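Peroxisomal fatty acid beta-oxidation multifunctional protein MFP2 (Arabidopsis thaliana, PDB 2WTB) carries out successive hydration and NAD-dependent dehydrogenation steps of peroxisomal fatty acid beta-oxidation during seed germination, acting on long-chain enoyl-CoA and variable-length 3-hydroxyacyl-CoA substrates. Local coordinates at residues S292-T296 with K485-V489; A330-Y336 with V479-K485. The contacts are given in a common frame with arbitrary orientation. Residue numbers count along the deposited sequence, not the author numbering.

Contact 1 of 2, residues S292-T296 with K485-V489; sequences SQRGT and KTPVV
A helix end meets the edge of a beta sheet here: the last turn of helix 281-294 and the residues after it lie against strand 486-491, an outermost strand of the sheet in the NAD-binding domain. The contact illustrates how one outward carbonyl of an edge strand can find a side-chain donor instead of a neighbouring strand. The backbone stays near helical values at Gln293 (phi/psi -56/-39), with Gly295 at -84/5 and Thr296 at -73/-19, and a weak bond of 3.3 Å runs from Gly295 N to Ser292 O. Across the gap Thr486 to Val489 are extended, with phi from -85 to -122 and psi from 105 to 139. The CA atoms of Thr296 and Val488 approach to 5.4 Å, those of Gln293 and Thr486 to 7.4 Å. Thr296, chi1 p, aims its CA-to-CB bond at the strand and donates from OG1 to Pro487 O at 2.8 Å. Thr486 and Val488 direct their backbone bonds to strand 459-464, so the intervening Pro487 carbonyl faces the open edge, and a side-chain hydroxyl takes it. The second bond runs the other way: Thr486 OG1, chi1 m, donates to Gln293 OE1 at 2.8 Å. Gln293, with chi1 t and chi2 p, brings OE1 there, although its CA-to-CB bond points sideways. Methyl packing, Thr296 CG2 to Val488 CG1 at 3.9 Å, accompanies these bonds. Helix 651-662 adjoins the helical side, touching Ser292, Gln293 and Thr296, while Pro487 and Val489 rest on helix 470-482 and Val488 touches Glu461 of strand 459-464.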
# COMPACT_ATOMS: atom_id res chain seq x y z
N SER A 292 -1.66 -5.60 8.06
CA SER A 292 -0.75 -6.57 7.46
C SER A 292 0.42 -5.88 6.76
O SER A 292 1.54 -6.39 6.76
CB SER A 292 -1.49 -7.48 6.48
OG SER A 292 -2.39 -8.34 7.16
N GLN A 293 0.15 -4.72 6.17
CA GLN A 293 1.20 -3.89 5.60
C GLN A 293 2.26 -3.57 6.65
O GLN A 293 3.46 -3.57 6.37
CB GLN A 293 0.61 -2.60 5.05
CG GLN A 293 1.58 -1.44 5.01
CD GLN A 293 2.71 -1.66 4.03
OE1 GLN A 293 3.86 -1.30 4.29
NE2 GLN A 293 2.39 -2.27 2.89
N ARG A 294 1.80 -3.32 7.87
CA ARG A 294 2.69 -2.93 8.96
C ARG A 294 3.50 -4.10 9.52
O ARG A 294 4.65 -3.93 9.91
CB ARG A 294 1.87 -2.31 10.09
CG ARG A 294 1.37 -0.91 9.81
CD ARG A 294 0.75 -0.32 11.06
NE ARG A 294 0.52 1.12 10.94
CZ ARG A 294 0.30 1.91 11.98
NH1 ARG A 294 0.28 1.41 13.21
NH2 ARG A 294 0.10 3.21 11.79
N GLY A 295 2.89 -5.28 9.55
CA GLY A 295 3.47 -6.42 10.24
C GLY A 295 4.48 -7.24 9.46
O GLY A 295 4.94 -8.27 9.94
N THR A 296 4.83 -6.78 8.26
CA THR A 296 5.74 -7.54 7.41
C THR A 296 7.18 -7.47 7.92
O THR A 296 8.01 -8.30 7.57
CB THR A 296 5.71 -7.06 5.95
OG1 THR A 296 6.16 -5.70 5.89
CG2 THR A 296 4.30 -7.15 5.40
N LYS A 485 9.87 1.19 0.20
CA LYS A 485 9.44 -0.13 -0.22
C LYS A 485 8.74 -0.84 0.93
O LYS A 485 8.92 -0.47 2.10
CB LYS A 485 10.64 -0.96 -0.67
CG LYS A 485 11.26 -0.52 -1.99
CD LYS A 485 10.64 -1.27 -3.16
CE LYS A 485 11.37 -0.98 -4.45
NZ LYS A 485 11.13 0.41 -4.93
N THR A 486 7.94 -1.85 0.61
CA THR A 486 7.33 -2.70 1.62
C THR A 486 7.98 -4.08 1.58
O THR A 486 7.73 -4.86 0.66
CB THR A 486 5.81 -2.83 1.44
OG1 THR A 486 5.18 -1.59 1.79
CG2 THR A 486 5.25 -3.94 2.32
N PRO A 487 8.82 -4.37 2.58
CA PRO A 487 9.62 -5.60 2.60
C PRO A 487 8.86 -6.77 3.20
O PRO A 487 8.14 -6.60 4.18
CB PRO A 487 10.78 -5.24 3.54
CG PRO A 487 10.60 -3.79 3.91
CD PRO A 487 9.15 -3.49 3.70
N VAL A 488 9.01 -7.94 2.58
CA VAL A 488 8.63 -9.19 3.21
C VAL A 488 9.86 -10.09 3.26
O VAL A 488 10.63 -10.16 2.30
CB VAL A 488 7.49 -9.90 2.46
CG1 VAL A 488 6.18 -9.19 2.71
CG2 VAL A 488 7.79 -9.99 0.98
N VAL A 489 10.07 -10.76 4.39
CA VAL A 489 11.22 -11.64 4.55
C VAL A 489 10.83 -13.08 4.23
O VAL A 489 10.16 -13.74 5.01
CB VAL A 489 11.80 -11.57 5.97
CG1 VAL A 489 12.93 -12.58 6.13
CG2 VAL A 489 12.29 -10.16 6.28

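Contact 2 of 2, residues A330-Y336 with V479-K485; sequences ALILSNY and VGKKIKK
Two helices meet here at their C-terminal ends, and each finishes in a Schellman motif. In one, Asn335 (phi/psi 41/55) is C-prime, with weak bonds from Tyr336 N to Leu331 O (3.1 Å) and Asn335 N to Ile332 O (3.0 Å). In the other it is Lys484 (51/35), with Lys485 N to Gly480 O at 3.0 Å and Lys484 N to Lys481 O at 3.2 Å. The CA atoms of Ser334 and Ile483 lie 5.8 Å apart. Helix 322-332 follows strand 315-318, and a glycine-rich GxGxxG pattern spans the turn and the helix start, consistent with the first beta-alpha unit of a Rossmann fold; Leu331 reaches back onto that strand. Ile483, chi1 p, puts CG2 3.8 Å from Ala330 O, 4.4 Å from Leu331 CD2 and 3.8 Å from Tyr336 CE1. Tyr336, chi1 m, sets OH 3.8 Å from Val479 CG2 and 3.5 Å from Lys482 CB, the latter at the ring edge. Ser334 OG donates a weak 3.5 Å hydrogen bond to Lys482 O.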
# COMPACT_ATOMS: atom_id res chain seq x y z
N ALA A 330 16.33 3.73 -7.43
CA ALA A 330 15.64 3.71 -6.14
C ALA A 330 16.56 4.15 -5.00
O ALA A 330 16.13 4.84 -4.08
CB ALA A 330 15.08 2.33 -5.87
N LEU A 331 17.82 3.74 -5.07
CA LEU A 331 18.78 4.02 -4.01
C LEU A 331 19.19 5.49 -3.94
O LEU A 331 19.10 6.12 -2.88
CB LEU A 331 20.02 3.12 -4.15
CG LEU A 331 19.85 1.66 -3.74
CD1 LEU A 331 21.02 0.81 -4.24
CD2 LEU A 331 19.71 1.54 -2.23
N ILE A 332 19.65 6.05 -5.06
CA ILE A 332 20.06 7.46 -5.09
C ILE A 332 18.88 8.39 -4.83
O ILE A 332 19.05 9.49 -4.31
CB ILE A 332 20.74 7.84 -6.42
CG1 ILE A 332 19.80 7.57 -7.60
CG2 ILE A 332 22.05 7.10 -6.58
CD1 ILE A 332 20.39 7.96 -8.94
N LEU A 333 17.68 7.96 -5.21
CA LEU A 333 16.47 8.72 -4.93
C LEU A 333 16.26 8.87 -3.43
O LEU A 333 15.47 9.70 -2.98
CB LEU A 333 15.25 8.07 -5.58
CG LEU A 333 15.06 8.29 -7.08
CD1 LEU A 333 13.76 7.65 -7.57
CD2 LEU A 333 15.08 9.77 -7.41
N SER A 334 16.97 8.05 -2.66
CA SER A 334 16.90 8.11 -1.20
C SER A 334 18.27 8.47 -0.62
O SER A 334 18.67 7.93 0.41
CB SER A 334 16.42 6.78 -0.62
OG SER A 334 15.13 6.45 -1.12
N ASN A 335 18.96 9.40 -1.27
CA ASN A 335 20.31 9.80 -0.89
C ASN A 335 21.23 8.65 -0.47
O ASN A 335 21.81 8.67 0.61
CB ASN A 335 20.30 10.92 0.17
CG ASN A 335 19.32 10.65 1.29
OD1 ASN A 335 18.10 10.70 1.09
ND2 ASN A 335 19.84 10.40 2.49
N TYR A 336 21.36 7.66 -1.35
CA TYR A 336 22.34 6.59 -1.17
C TYR A 336 23.43 6.71 -2.23
O TYR A 336 23.14 6.61 -3.43
CB TYR A 336 21.68 5.22 -1.30
CG TYR A 336 21.02 4.70 -0.04
CD1 TYR A 336 19.64 4.57 0.04
CD2 TYR A 336 21.78 4.34 1.06
CE1 TYR A 336 19.03 4.09 1.18
CE2 TYR A 336 21.18 3.86 2.22
CZ TYR A 336 19.81 3.73 2.27
OH TYR A 336 19.21 3.26 3.41
N VAL A 479 16.77 -0.87 5.16
CA VAL A 479 17.04 -0.21 3.89
C VAL A 479 15.79 -0.17 3.03
O VAL A 479 15.48 0.84 2.40
CB VAL A 479 18.17 -0.91 3.11
CG1 VAL A 479 18.12 -0.52 1.65
CG2 VAL A 479 19.52 -0.56 3.72
N GLY A 480 15.05 -1.27 3.03
CA GLY A 480 13.81 -1.35 2.29
C GLY A 480 12.86 -0.24 2.68
O GLY A 480 12.25 0.40 1.83
N LYS A 481 12.73 -0.02 3.99
CA LYS A 481 11.86 1.03 4.50
C LYS A 481 12.38 2.41 4.09
O LYS A 481 11.59 3.30 3.76
CB LYS A 481 11.75 0.93 6.02
CG LYS A 481 10.81 1.95 6.65
CD LYS A 481 10.63 1.69 8.13
CE LYS A 481 9.63 2.67 8.74
NZ LYS A 481 9.38 2.40 10.18
N LYS A 482 13.69 2.57 4.10
CA LYS A 482 14.32 3.83 3.73
C LYS A 482 14.02 4.23 2.29
O LYS A 482 13.97 5.42 1.97
CB LYS A 482 15.83 3.76 3.94
CG LYS A 482 16.26 3.44 5.36
CD LYS A 482 15.83 4.52 6.33
CE LYS A 482 16.40 4.27 7.72
NZ LYS A 482 16.03 5.35 8.68
N ILE A 483 13.82 3.24 1.43
CA ILE A 483 13.54 3.50 0.02
C ILE A 483 12.08 3.27 -0.33
O ILE A 483 11.75 2.79 -1.42
CB ILE A 483 14.44 2.65 -0.91
CG1 ILE A 483 14.27 1.16 -0.60
CG2 ILE A 483 15.89 3.06 -0.77
CD1 ILE A 483 15.14 0.26 -1.46
N LYS A 484 11.20 3.63 0.60
CA LYS A 484 9.76 3.61 0.37
C LYS A 484 9.25 2.29 -0.21
O LYS A 484 8.32 2.27 -1.02
CB LYS A 484 9.36 4.78 -0.54
CG LYS A 484 9.93 6.12 -0.10
CD LYS A 484 9.60 6.41 1.35
CE LYS A 484 10.07 7.80 1.76
NZ LYS A 484 11.54 7.97 1.58
N LYS A 485 9.87 1.19 0.20
CA LYS A 485 9.44 -0.13 -0.22
C LYS A 485 8.74 -0.84 0.93
O LYS A 485 8.92 -0.47 2.10
CB LYS A 485 10.64 -0.96 -0.67
CG LYS A 485 11.26 -0.52 -1.99
CD LYS A 485 10.64 -1.27 -3.16
CE LYS A 485 11.37 -0.98 -4.45
NZ LYS A 485 11.13 0.41 -4.93

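How the contacts relate
Both contacts are largely buried, and their centres lie 15 Å apart. They share Lys485, the last residue of the short link 483-485 between helix 470-482 and strand 486-491, which touches its opposite segment only in contact 2. Along the chain contact 2 is nested within the loop that contact 1 closes. The chemistry follows the setting. At the sheet edge of contact 1, an outward backbone carbonyl and a threonine hydroxyl take part in two short hydrogen bonds; between the helix ends of contact 2, apolar contact around one isoleucine dominates and the one crossing hydrogen bond is weak. Contact 2 thus joins helices within the NAD-binding domain, whereas contact 1 brings helix 281-294 to that domain's sheet.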